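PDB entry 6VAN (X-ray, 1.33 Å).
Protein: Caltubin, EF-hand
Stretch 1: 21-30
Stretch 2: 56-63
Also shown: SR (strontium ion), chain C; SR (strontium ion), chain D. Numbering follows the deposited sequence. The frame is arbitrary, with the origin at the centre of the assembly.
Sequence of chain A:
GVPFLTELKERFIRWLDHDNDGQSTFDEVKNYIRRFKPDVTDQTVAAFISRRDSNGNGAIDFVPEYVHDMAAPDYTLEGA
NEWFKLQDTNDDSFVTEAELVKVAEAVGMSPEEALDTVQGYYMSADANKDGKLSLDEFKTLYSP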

# COMPACT_ATOMS: atom_id res chain seq x y z
N ASP A 21 -1.21 20.68 3.13
CA ASP A 21 -0.77 21.74 2.17
C ASP A 21 -1.17 21.32 0.74
O ASP A 21 -0.98 22.12 -0.18
CB ASP A 21 0.73 22.06 2.32
CG ASP A 21 1.63 20.85 2.21
OD1 ASP A 21 1.50 20.10 1.21
OD2 ASP A 21 2.46 20.63 3.17
N GLY A 22 -1.68 20.10 0.57
CA GLY A 22 -2.18 19.57 -0.71
C GLY A 22 -1.17 18.67 -1.41
O GLY A 22 -1.53 18.07 -2.44
N GLN A 23 0.06 18.59 -0.90
CA GLN A 23 1.16 17.78 -1.48
C GLN A 23 1.71 16.79 -0.45
O GLN A 23 1.84 17.16 0.77
CB GLN A 23 2.31 18.68 -1.95
CG GLN A 23 1.92 19.68 -3.02
CD GLN A 23 3.11 20.07 -3.87
OE1 GLN A 23 4.22 20.21 -3.38
NE2 GLN A 23 2.87 20.25 -5.16
N SER A 24 2.02 15.58 -0.92
CA SER A 24 2.84 14.59 -0.19
C SER A 24 4.20 14.57 -0.86
O SER A 24 4.33 14.09 -2.00
CB SER A 24 2.19 13.24 -0.13
OG SER A 24 2.84 12.43 0.84
N THR A 25 5.16 15.23 -0.19
CA THR A 25 6.57 15.33 -0.62
C THR A 25 7.30 14.08 -0.13
O THR A 25 6.72 13.30 0.66
CB THR A 25 7.23 16.61 -0.08
OG1 THR A 25 7.22 16.57 1.34
CG2 THR A 25 6.53 17.87 -0.55
N PHE A 26 8.54 13.92 -0.59
CA PHE A 26 9.40 12.73 -0.39
C PHE A 26 9.36 12.22 1.06
O PHE A 26 9.01 11.05 1.29
CB PHE A 26 10.84 13.05 -0.77
CG PHE A 26 11.72 11.83 -0.76
CD1 PHE A 26 11.77 11.00 -1.86
CD2 PHE A 26 12.44 11.49 0.37
CE1 PHE A 26 12.55 9.85 -1.84
CE2 PHE A 26 13.22 10.35 0.39
CZ PHE A 26 13.27 9.53 -0.72
N ASP A 27 9.74 13.06 2.02
CA ASP A 27 9.90 12.67 3.45
C ASP A 27 8.54 12.26 4.03
O ASP A 27 8.51 11.45 4.96
CB ASP A 27 10.57 13.78 4.26
CG ASP A 27 12.07 13.85 4.02
OD1 ASP A 27 12.75 12.81 4.24
OD2 ASP A 27 12.55 14.91 3.58
N GLU A 28 7.45 12.78 3.46
CA GLU A 28 6.09 12.46 3.93
C GLU A 28 5.70 11.07 3.44
O GLU A 28 5.21 10.28 4.27
CB GLU A 28 5.12 13.49 3.40
CG GLU A 28 5.53 14.89 3.76
CD GLU A 28 4.58 15.91 3.20
OE1 GLU A 28 4.92 16.53 2.13
OE2 GLU A 28 3.52 16.07 3.78
N VAL A 29 6.00 10.78 2.17
CA VAL A 29 5.71 9.44 1.58
C VAL A 29 6.61 8.45 2.30
O VAL A 29 6.14 7.38 2.67
CB VAL A 29 5.88 9.41 0.06
CG1 VAL A 29 5.70 8.01 -0.52
CG2 VAL A 29 4.92 10.39 -0.62
N LYS A 30 7.87 8.81 2.57
CA LYS A 30 8.84 7.92 3.26
C LYS A 30 8.36 7.59 4.66
O LYS A 30 8.34 6.40 4.99
CB LYS A 30 10.23 8.56 3.29
CG LYS A 30 11.32 7.59 3.68
CD LYS A 30 12.69 8.10 3.37
CE LYS A 30 13.78 7.15 3.81
NZ LYS A 30 15.11 7.76 3.57
N GLY A 56 4.54 15.87 -12.79
CA GLY A 56 6.01 15.78 -12.76
C GLY A 56 6.65 16.75 -11.79
O GLY A 56 7.81 17.11 -12.03
N ASN A 57 5.96 17.14 -10.71
CA ASN A 57 6.49 18.11 -9.71
C ASN A 57 7.19 17.37 -8.56
O ASN A 57 7.48 18.01 -7.53
CB ASN A 57 5.40 19.07 -9.23
CG ASN A 57 4.36 18.40 -8.37
OD1 ASN A 57 4.30 17.15 -8.32
ND2 ASN A 57 3.55 19.17 -7.67
N GLY A 58 7.38 16.05 -8.68
CA GLY A 58 8.10 15.19 -7.72
C GLY A 58 7.33 14.94 -6.44
O GLY A 58 7.91 14.40 -5.49
N ALA A 59 6.03 15.27 -6.40
CA ALA A 59 5.18 15.16 -5.20
C ALA A 59 3.84 14.54 -5.61
O ALA A 59 3.49 14.60 -6.82
CB ALA A 59 4.97 16.51 -4.58
N ILE A 60 3.15 13.90 -4.67
CA ILE A 60 1.76 13.44 -4.92
C ILE A 60 0.83 14.58 -4.51
O ILE A 60 0.81 14.93 -3.35
CB ILE A 60 1.40 12.13 -4.18
CG1 ILE A 60 2.36 10.99 -4.53
CG2 ILE A 60 -0.05 11.76 -4.47
CD1 ILE A 60 2.20 9.76 -3.68
N ASP A 61 0.09 15.12 -5.48
CA ASP A 61 -0.85 16.24 -5.26
C ASP A 61 -2.22 15.63 -4.96
O ASP A 61 -2.66 14.79 -5.75
CB ASP A 61 -0.83 17.13 -6.49
CG ASP A 61 0.56 17.70 -6.73
OD1 ASP A 61 0.94 18.59 -5.96
OD2 ASP A 61 1.17 17.30 -7.71
N PHE A 62 -2.88 16.04 -3.89
CA PHE A 62 -4.25 15.56 -3.60
C PHE A 62 -5.10 15.78 -4.86
O PHE A 62 -5.75 14.86 -5.32
CB PHE A 62 -4.88 16.23 -2.39
CG PHE A 62 -6.27 15.74 -2.13
CD1 PHE A 62 -6.47 14.47 -1.61
CD2 PHE A 62 -7.37 16.50 -2.46
CE1 PHE A 62 -7.76 13.99 -1.42
CE2 PHE A 62 -8.66 16.01 -2.27
CZ PHE A 62 -8.84 14.77 -1.73
N VAL A 63 -5.07 16.99 -5.41
CA VAL A 63 -5.70 17.26 -6.72
C VAL A 63 -4.62 17.70 -7.70
O VAL A 63 -3.80 18.56 -7.36
CB VAL A 63 -6.88 18.25 -6.59
CG1 VAL A 63 -8.10 17.54 -6.06
CG2 VAL A 63 -6.56 19.43 -5.72
SR SR C . 2.95 18.23 2.55
SR SR D . 2.56 15.71 -8.73
O HOH W 1 -3.57 19.26 -4.24
O HOH W 2 -0.85 20.21 -4.68
O HOH W 3 4.57 19.71 1.07

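Paired EF-hands commonly join their metal-binding loops through a short antiparallel β-bridge, and caltubin, with a strontium ion in each loop, offers a compact example. Asp21 does not reach the partner stretch but prepares the loop: both its carboxylate oxygens bind one strontium, and Asp21 OD1 also accepts a hydrogen bond from Gln23 N (3.0 Å). At Gly22 the backbone angles would jam a CB against the preceding carbonyl, so glycine suits the turn. Its own carbonyl faces the second stretch, Gly22 O accepting a nearly straight hydrogen bond from Phe62 N (2.8 Å), while a water that donates to Gly22 O and accepts from Val63 N extends the link.

Gln23 lies opposite Asp61 in a non-hydrogen-bonded pair, their CA atoms 4.5 Å apart. With no backbone bond between them, the side chains, on the same face of the sheet, supply one: Gln23 NE2 donates to Asp61 OD1 (2.7 Å). Asp61 OD1 also accepts a hydrogen bond from Asn57 ND2 (3.2 Å), and the two amide nitrogens, Gln23 NE2 and Asn57 ND2, sit 2.8 Å apart as donors sharing an acceptor rather than bonding each other. Meanwhile Gln23 O binds the first strontium, as Ala59 O binds the second, so one ion is bound by the carbonyl of a bridge residue and the other by that of the residue just before the bridged Ile60.

Ser24 and Ile60 form the hydrogen-bonded pair. Ser24 N donates to Ile60 O (2.8 Å), and Ile60 N returns a bond to Ser24 O (2.9 Å), closing the reciprocal ring typical of antiparallel strands. Beyond it, Thr25 turns its side chain away; its N and OG1 both donate to Glu28 OE1, steadying a carboxylate that binds the first strontium through both oxygens. The helix then directs Val29 toward the partner, where Val29 CG2 meets Ile60 CD1 at 4.1 Å, adding an apolar contact to the polar bridge.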